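Local coordinates for protein endolysin PlyC, small cell-wall binding subunit (Streptococcus phage C1, PDB 4F87) that forms the cell-wall-binding octameric ring of the PlyC endolysin, which degrades host peptidoglycan so that mature phage particles are released, at residues B[16-21]-B[48-53]. Residues are numbered along the deposited sequence; the frame is centred on the assembly and turned at random.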
loop_
_atom_site.group_PDB
_atom_site.type_symbol
_atom_site.label_atom_id
_atom_site.label_comp_id
_atom_site.label_asym_id
_atom_site.label_seq_id
_atom_site.Cartn_x
_atom_site.Cartn_y
_atom_site.Cartn_z
ATOM N N GLY B 16 8.106 14.731 -2.822
ATOM C CA GLY B 16 8.365 15.931 -3.608
ATOM C C GLY B 16 9.468 15.738 -4.602
ATOM O O GLY B 16 9.801 14.607 -4.965
ATOM N N PHE B 17 10.045 16.857 -5.052
ATOM C CA PHE B 17 11.106 16.777 -6.028
ATOM C C PHE B 17 11.906 18.060 -6.014
ATOM O O PHE B 17 11.392 19.124 -5.639
ATOM C CB PHE B 17 10.548 16.530 -7.463
ATOM C CG PHE B 17 9.496 17.512 -7.921
ATOM C CD1 PHE B 17 9.854 18.700 -8.549
ATOM C CD2 PHE B 17 8.144 17.252 -7.725
ATOM C CE1 PHE B 17 8.881 19.626 -8.938
ATOM C CE2 PHE B 17 7.170 18.165 -8.166
ATOM C CZ PHE B 17 7.550 19.336 -8.773
ATOM N N LEU B 18 13.155 17.948 -6.447
ATOM C CA LEU B 18 14.005 19.108 -6.717
ATOM C C LEU B 18 13.742 19.534 -8.167
ATOM O O LEU B 18 13.434 18.679 -9.029
ATOM C CB LEU B 18 15.468 18.707 -6.621
ATOM C CG LEU B 18 15.946 18.478 -5.204
ATOM C CD1 LEU B 18 17.046 17.455 -5.196
ATOM C CD2 LEU B 18 16.466 19.796 -4.604
ATOM N N PHE B 19 13.880 20.837 -8.446
ATOM C CA PHE B 19 13.747 21.310 -9.811
ATOM C C PHE B 19 14.718 22.428 -10.107
ATOM O O PHE B 19 15.088 23.220 -9.219
ATOM C CB PHE B 19 12.285 21.708 -10.163
ATOM C CG PHE B 19 11.627 22.789 -9.337
ATOM C CD1 PHE B 19 11.442 24.071 -9.856
ATOM C CD2 PHE B 19 11.127 22.510 -8.068
ATOM C CE1 PHE B 19 10.774 25.045 -9.120
ATOM C CE2 PHE B 19 10.484 23.498 -7.323
ATOM C CZ PHE B 19 10.299 24.755 -7.859
ATOM N N HIS B 20 15.174 22.477 -11.358
ATOM C CA HIS B 20 16.049 23.534 -11.855
ATOM C C HIS B 20 15.875 23.598 -13.363
ATOM O O HIS B 20 15.297 22.670 -13.959
ATOM C CB HIS B 20 17.541 23.247 -11.512
ATOM C CG HIS B 20 18.161 22.168 -12.338
ATOM N ND1 HIS B 20 17.882 20.830 -12.103
ATOM C CD2 HIS B 20 18.982 22.261 -13.408
ATOM C CE1 HIS B 20 18.552 20.153 -13.017
ATOM N NE2 HIS B 20 19.239 20.966 -13.823
ATOM N N THR B 21 16.384 24.658 -13.985
ATOM C CA THR B 21 16.433 24.740 -15.431
ATOM C C THR B 21 17.856 24.780 -15.910
ATOM O O THR B 21 18.710 25.414 -15.269
ATOM C CB THR B 21 15.624 25.951 -15.986
ATOM O OG1 THR B 21 15.689 25.935 -17.416
ATOM C CG2 THR B 21 16.160 27.314 -15.533
ATOM N N GLY B 48 22.124 15.941 -0.997
ATOM C CA GLY B 48 21.461 15.223 0.079
ATOM C C GLY B 48 20.044 14.814 -0.283
ATOM O O GLY B 48 19.680 13.630 -0.191
ATOM N N PHE B 49 19.241 15.787 -0.784
ATOM C CA PHE B 49 17.873 15.433 -1.166
ATOM C C PHE B 49 17.802 14.541 -2.389
ATOM O O PHE B 49 16.854 13.758 -2.484
ATOM C CB PHE B 49 17.004 16.685 -1.329
ATOM C CG PHE B 49 16.485 17.106 0.030
ATOM C CD1 PHE B 49 15.345 16.518 0.571
ATOM C CD2 PHE B 49 17.203 17.994 0.821
ATOM C CE1 PHE B 49 14.905 16.832 1.862
ATOM C CE2 PHE B 49 16.762 18.316 2.108
ATOM C CZ PHE B 49 15.626 17.720 2.635
ATOM N N GLN B 50 18.824 14.579 -3.265
ATOM C CA GLN B 50 18.852 13.663 -4.414
ATOM C C GLN B 50 18.956 12.201 -3.966
ATOM O O GLN B 50 18.660 11.310 -4.762
ATOM C CB GLN B 50 19.979 14.019 -5.391
ATOM C CG GLN B 50 19.619 15.232 -6.244
ATOM C CD GLN B 50 20.722 15.729 -7.123
ATOM O OE1 GLN B 50 21.911 15.501 -6.865
ATOM N NE2 GLN B 50 20.318 16.466 -8.172
ATOM N N GLN B 51 19.296 11.939 -2.698
ATOM C CA GLN B 51 19.321 10.553 -2.215
ATOM C C GLN B 51 17.918 10.049 -1.908
ATOM O O GLN B 51 17.736 8.820 -1.808
ATOM C CB GLN B 51 20.147 10.450 -0.929
ATOM C CG GLN B 51 21.624 10.831 -1.137
ATOM C CD GLN B 51 22.411 9.706 -1.796
ATOM O OE1 GLN B 51 22.764 8.697 -1.172
ATOM N NE2 GLN B 51 22.673 9.836 -3.082
ATOM N N ILE B 52 16.932 10.952 -1.713
ATOM C CA ILE B 52 15.592 10.520 -1.289
ATOM C C ILE B 52 14.442 10.982 -2.180
ATOM O O ILE B 52 13.360 10.395 -2.072
ATOM C CB ILE B 52 15.330 10.884 0.197
ATOM C CG1 ILE B 52 15.417 12.411 0.462
ATOM C CG2 ILE B 52 16.235 10.080 1.150
ATOM C CD1 ILE B 52 14.792 12.849 1.836
ATOM N N ILE B 53 14.629 12.022 -3.016
ATOM C CA ILE B 53 13.546 12.461 -3.891
ATOM C C ILE B 53 14.073 12.657 -5.303
ATOM O O ILE B 53 15.265 12.920 -5.491
ATOM C CB ILE B 53 12.819 13.746 -3.373
ATOM C CG1 ILE B 53 13.790 14.917 -3.177
ATOM C CG2 ILE B 53 11.975 13.464 -2.121
ATOM C CD1 ILE B 53 13.121 16.253 -2.777
#
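Leu18 meets Phe49 and Gln50 through CD1: chi1 of -73° sets CG beside its own backbone N, and chi2 of 150° carries CD1 out, roughly anti to CA; Ile53 reaches the same strand with CG1 between its backbone N and carbonyl carbon (chi1 57°). On that side Leu18 CD1 lies against Gln50 CG at 3.6 Å and Phe49 CB at 3.9 Å, while the Phe49 ring leads away toward Ile33. The Leu18 and Gln50 side chains cross at about a right angle. Leu18 CG also approaches Ile53 CD1, at 4.3 Å. Ile53 splits its contacts: CD1 reaches over the strand backbone to 3.9 Å from Phe17 CA, and CB lies 3.5 Å from Gly16 O, with CG2 also near that oxygen. This packing lays helix 43-50 and the residues after it against one face of the mixed sheet, where strand 16-20 is an inner strand between 29-33 and 55-57. Phe17, whose CB points away from Ile53, packs instead against helix 63-70, consistent with a sheet held between two helices. Phe49 O accepts from both Ile52 N and Ile53 N, each at 2.9 Å, before the chain runs on to strand 55-57. The Gln50 amide is engaged beyond this apolar contact: NE2 bonds to Ser55 OG, and the side chain lies close to that of Tyr29, a residue that interacts with the host cell wall.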